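Local coordinates for adhesion and penetration protein autotransporter (Haemophilus influenzae, PDB 3SYJ) that promotes bacterial adherence to and invasion of host cells, takes part in aggregation through self-association of its beta-helical passenger domain, and is probably a serine protease, at residues A[471-474]-A[479-482]; A[490-495]-A[499-504]. One frame throughout, in Å; residues are numbered along the deposited sequence.

Contact 1: residues A[471-474]-A[479-482]; sequences FYFG and RLDL
Contact 1 is apolar packing inside the right-handed beta-helix of the passenger domain, where strand 471-473 and the next strand along the chain, 478-481, lie on two different faces of the solenoid and meet through the core between them. Leu480 carries one side of it, Phe471 and Phe473 the other. CG of Phe471 stands anti to the backbone N (chi1 -176°), which sends the ring inward until its CZ lies 3.9 Å from CD1 of Leu480. The leucine's other methyl, CD2, sits over one face of this ring, 4.0 Å above its plane and displaced toward the rim. Phe473 arrives by another route: its CB does not point at 479-482, but with CG beside the backbone N (chi1 -57°) the ring end comes in, bringing CZ to 3.7 Å from CB of Leu480. Phe473 and Leu480 cross at about a right angle. The aromatic rings also support each other, CE2 of Phe471 lying 3.5 Å above the plane of the Phe473 ring near its rim. Tyr472, between the two phenylalanines in sequence, lies on the other side of the strand by the usual alternation, where its ring stacks on His92, while Arg479, flanking Leu480, turns outward to a salt bridge with Glu545. Long flat rings suit a core that must be bridged from wall to wall, and Leu480 offers its CB to Phe473 and both methyls to Phe471. With no hydrogen bond between the segments, the contact itself rests on van der Waals packing and buried hydrocarbon, while backbone bonds tie each strand to its sheet neighbours.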
# COMPACT_ATOMS: atom_id res chain seq x y z
N PHE A 471 -40.89 -23.82 20.67
CA PHE A 471 -40.15 -24.45 19.59
C PHE A 471 -38.86 -24.99 20.19
O PHE A 471 -38.23 -24.32 21.00
CB PHE A 471 -39.85 -23.44 18.48
CG PHE A 471 -39.18 -24.03 17.27
CD1 PHE A 471 -39.89 -24.27 16.10
CD2 PHE A 471 -37.82 -24.32 17.28
CE1 PHE A 471 -39.28 -24.82 14.98
CE2 PHE A 471 -37.19 -24.86 16.17
CZ PHE A 471 -37.92 -25.11 15.02
N TYR A 472 -38.47 -26.19 19.81
CA TYR A 472 -37.23 -26.75 20.33
C TYR A 472 -36.49 -27.59 19.31
O TYR A 472 -37.10 -28.29 18.49
CB TYR A 472 -37.49 -27.57 21.60
CG TYR A 472 -38.30 -28.82 21.36
CD1 TYR A 472 -37.69 -30.04 21.09
CD2 TYR A 472 -39.69 -28.78 21.38
CE1 TYR A 472 -38.43 -31.18 20.84
CE2 TYR A 472 -40.44 -29.91 21.14
CZ TYR A 472 -39.81 -31.11 20.88
OH TYR A 472 -40.56 -32.24 20.65
N PHE A 473 -35.16 -27.50 19.35
CA PHE A 473 -34.30 -28.46 18.69
C PHE A 473 -33.96 -29.58 19.68
O PHE A 473 -33.18 -29.39 20.62
CB PHE A 473 -33.02 -27.79 18.18
CG PHE A 473 -33.26 -26.65 17.24
CD1 PHE A 473 -33.25 -26.84 15.87
CD2 PHE A 473 -33.51 -25.37 17.73
CE1 PHE A 473 -33.48 -25.78 15.01
CE2 PHE A 473 -33.74 -24.31 16.87
CZ PHE A 473 -33.72 -24.51 15.51
N GLY A 474 -34.57 -30.74 19.49
CA GLY A 474 -34.30 -31.87 20.35
C GLY A 474 -33.03 -32.60 19.94
O GLY A 474 -32.14 -32.02 19.33
N ARG A 479 -33.20 -28.38 10.76
CA ARG A 479 -33.13 -27.03 10.19
C ARG A 479 -34.41 -26.25 10.38
O ARG A 479 -35.49 -26.69 9.99
CB ARG A 479 -32.79 -27.07 8.69
CG ARG A 479 -31.31 -27.24 8.39
CD ARG A 479 -31.02 -27.46 6.90
NE ARG A 479 -30.02 -28.51 6.71
CZ ARG A 479 -28.72 -28.35 6.95
NH1 ARG A 479 -28.26 -27.19 7.38
NH2 ARG A 479 -27.87 -29.35 6.77
N LEU A 480 -34.29 -25.09 11.01
CA LEU A 480 -35.36 -24.11 11.02
C LEU A 480 -35.02 -23.11 9.93
O LEU A 480 -34.09 -22.31 10.08
CB LEU A 480 -35.47 -23.42 12.38
CG LEU A 480 -36.40 -22.21 12.43
CD1 LEU A 480 -37.81 -22.58 11.99
CD2 LEU A 480 -36.44 -21.56 13.82
N ASP A 481 -35.75 -23.18 8.82
CA ASP A 481 -35.55 -22.27 7.69
C ASP A 481 -36.53 -21.10 7.78
O ASP A 481 -37.71 -21.25 7.47
CB ASP A 481 -35.71 -23.00 6.35
CG ASP A 481 -35.71 -22.06 5.16
OD1 ASP A 481 -35.10 -20.97 5.25
OD2 ASP A 481 -36.31 -22.41 4.12
N LEU A 482 -36.01 -19.95 8.21
CA LEU A 482 -36.81 -18.75 8.39
C LEU A 482 -37.42 -18.25 7.08
O LEU A 482 -38.39 -17.49 7.09
CB LEU A 482 -35.94 -17.65 8.99
CG LEU A 482 -35.31 -18.02 10.34
CD1 LEU A 482 -34.54 -16.84 10.84
CD2 LEU A 482 -36.40 -18.42 11.32

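Contact 2: residues A[490-495]-A[499-504]; sequences KRIQNT and AMIVNH
With CG1 anti to the carbonyl carbon in both residues (chi1 -53° in Ile492, -58° in Ile501) and the chain extended to its end, the two isoleucines reach toward each other tip to tip across the core of the beta-helix. Their CD1 methyls meet at 4.0 Å. This is core packing within the right-handed solenoid, between the short, weakly bonded strand 493-494 with the residue before it and strand 499-502. The CG1-CD1 arm of a beta-branched isoleucine is long enough to reach mid-core, and Phe473 packs against both residues. Nearer the turn the backbones approach more closely, Asn494 CA and Ala499 CA being 6.4 Å apart, so a single methyl on Ala499 is enough to touch the facing segment. Asn494 gives this apolar touch through its CB, while its backbone N and O bond to Asp90 and Arg675. Outward-facing residues do polar work: Arg491 makes salt bridges with Asp90 and Asp532, and Gln493 takes a hydrogen bond from His92. Through Asp90 and His92 the segment's outer side is joined to the protease region. Tyr539, from the following part of the solenoid, packs on Asn494, Ala499 and Ile501. At the turn end the contact closes on two beta-carbons, CB of Asn494 and CB of Ala499, 4.1 Å apart.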
# COMPACT_ATOMS: atom_id res chain seq x y z
N LYS A 490 -36.82 -15.56 23.56
CA LYS A 490 -36.27 -15.25 24.87
C LYS A 490 -35.05 -16.14 25.07
O LYS A 490 -33.93 -15.64 25.20
CB LYS A 490 -37.31 -15.48 25.96
CG LYS A 490 -38.49 -14.54 25.85
CD LYS A 490 -39.63 -14.96 26.76
CE LYS A 490 -40.90 -14.17 26.44
NZ LYS A 490 -42.11 -14.92 26.87
N ARG A 491 -35.27 -17.45 25.07
CA ARG A 491 -34.18 -18.40 24.89
C ARG A 491 -34.57 -19.43 23.83
O ARG A 491 -35.75 -19.75 23.66
CB ARG A 491 -33.82 -19.10 26.21
CG ARG A 491 -34.98 -19.79 26.91
CD ARG A 491 -34.53 -20.48 28.21
NE ARG A 491 -34.11 -21.84 27.94
CZ ARG A 491 -34.90 -22.90 28.05
NH1 ARG A 491 -36.15 -22.77 28.47
NH2 ARG A 491 -34.43 -24.10 27.75
N ILE A 492 -33.58 -19.94 23.11
CA ILE A 492 -33.84 -21.00 22.15
C ILE A 492 -33.64 -22.35 22.83
O ILE A 492 -32.59 -22.60 23.41
CB ILE A 492 -32.92 -20.89 20.91
CG1 ILE A 492 -33.00 -19.49 20.29
CG2 ILE A 492 -33.30 -21.93 19.86
CD1 ILE A 492 -31.93 -19.24 19.24
N GLN A 493 -34.66 -23.20 22.80
CA GLN A 493 -34.51 -24.55 23.31
C GLN A 493 -33.72 -25.37 22.31
O GLN A 493 -34.13 -25.53 21.16
CB GLN A 493 -35.87 -25.20 23.53
CG GLN A 493 -36.72 -24.50 24.55
CD GLN A 493 -37.89 -25.34 24.96
OE1 GLN A 493 -37.72 -26.39 25.57
NE2 GLN A 493 -39.10 -24.90 24.63
N ASN A 494 -32.57 -25.86 22.74
CA ASN A 494 -31.72 -26.65 21.87
C ASN A 494 -30.93 -27.62 22.72
O ASN A 494 -30.63 -27.34 23.88
CB ASN A 494 -30.78 -25.74 21.07
CG ASN A 494 -29.78 -25.03 21.94
OD1 ASN A 494 -30.13 -24.12 22.70
ND2 ASN A 494 -28.51 -25.42 21.84
N THR A 495 -30.61 -28.77 22.13
CA THR A 495 -29.92 -29.86 22.82
C THR A 495 -28.45 -29.99 22.41
O THR A 495 -27.60 -30.29 23.25
CB THR A 495 -30.63 -31.22 22.57
OG1 THR A 495 -31.82 -31.30 23.36
CG2 THR A 495 -29.72 -32.38 22.95
N ALA A 499 -28.75 -28.44 16.02
CA ALA A 499 -29.64 -27.30 15.89
C ALA A 499 -29.12 -26.33 14.82
O ALA A 499 -28.00 -25.84 14.91
CB ALA A 499 -29.79 -26.59 17.22
N MET A 500 -29.94 -26.04 13.81
CA MET A 500 -29.55 -25.08 12.78
C MET A 500 -30.64 -24.08 12.48
O MET A 500 -31.79 -24.45 12.19
CB MET A 500 -29.13 -25.78 11.50
CG MET A 500 -27.89 -26.63 11.66
SD MET A 500 -27.41 -27.55 10.18
CE MET A 500 -26.23 -28.68 10.92
N ILE A 501 -30.29 -22.81 12.55
CA ILE A 501 -31.19 -21.76 12.11
C ILE A 501 -30.63 -21.15 10.84
O ILE A 501 -29.51 -20.65 10.82
CB ILE A 501 -31.39 -20.71 13.19
CG1 ILE A 501 -31.94 -21.40 14.45
CG2 ILE A 501 -32.32 -19.60 12.70
CD1 ILE A 501 -32.54 -20.46 15.45
N VAL A 502 -31.42 -21.22 9.77
CA VAL A 502 -30.96 -20.80 8.45
C VAL A 502 -32.02 -19.97 7.71
O VAL A 502 -33.15 -19.84 8.17
CB VAL A 502 -30.57 -22.02 7.56
CG1 VAL A 502 -29.55 -22.91 8.28
CG2 VAL A 502 -31.80 -22.81 7.15
N ASN A 503 -31.62 -19.40 6.57
CA ASN A 503 -32.55 -18.72 5.67
C ASN A 503 -32.24 -19.13 4.25
O ASN A 503 -31.28 -18.64 3.66
CB ASN A 503 -32.45 -17.20 5.81
CG ASN A 503 -33.36 -16.47 4.83
OD1 ASN A 503 -34.35 -17.03 4.36
ND2 ASN A 503 -33.04 -15.21 4.54
N HIS A 504 -33.04 -20.03 3.70
CA HIS A 504 -32.81 -20.50 2.34
C HIS A 504 -33.40 -19.58 1.28
O HIS A 504 -33.29 -19.85 0.09
CB HIS A 504 -33.35 -21.92 2.15
CG HIS A 504 -32.54 -22.97 2.84
ND1 HIS A 504 -33.06 -24.20 3.19
CD2 HIS A 504 -31.25 -22.97 3.25
CE1 HIS A 504 -32.12 -24.91 3.78
NE2 HIS A 504 -31.01 -24.19 3.84

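In the fold
The contacts follow one another along the chain, contact 1 closing before contact 2 opens, and their centres lie about 5 Å apart. Strands 471-473 and 493-494 are parallel neighbours on one face of the beta-helix, and strands 478-481 and 499-502 are parallel neighbours on another, so each contact spans the core between the same two faces at successive levels. Leu480 N and Met500 O, 2.8 Å apart in a probable hydrogen bond, join the second pair of strands, and Phe473 reaches from contact 1 onto Ile492, Ala499 and Ile501. Apolar side chains thus stack level on level, as in beta-helices generally. The contacts lie away from the probable active-site serine, yet the outer side of strands 471-473 and 493-494 packs on the protease region.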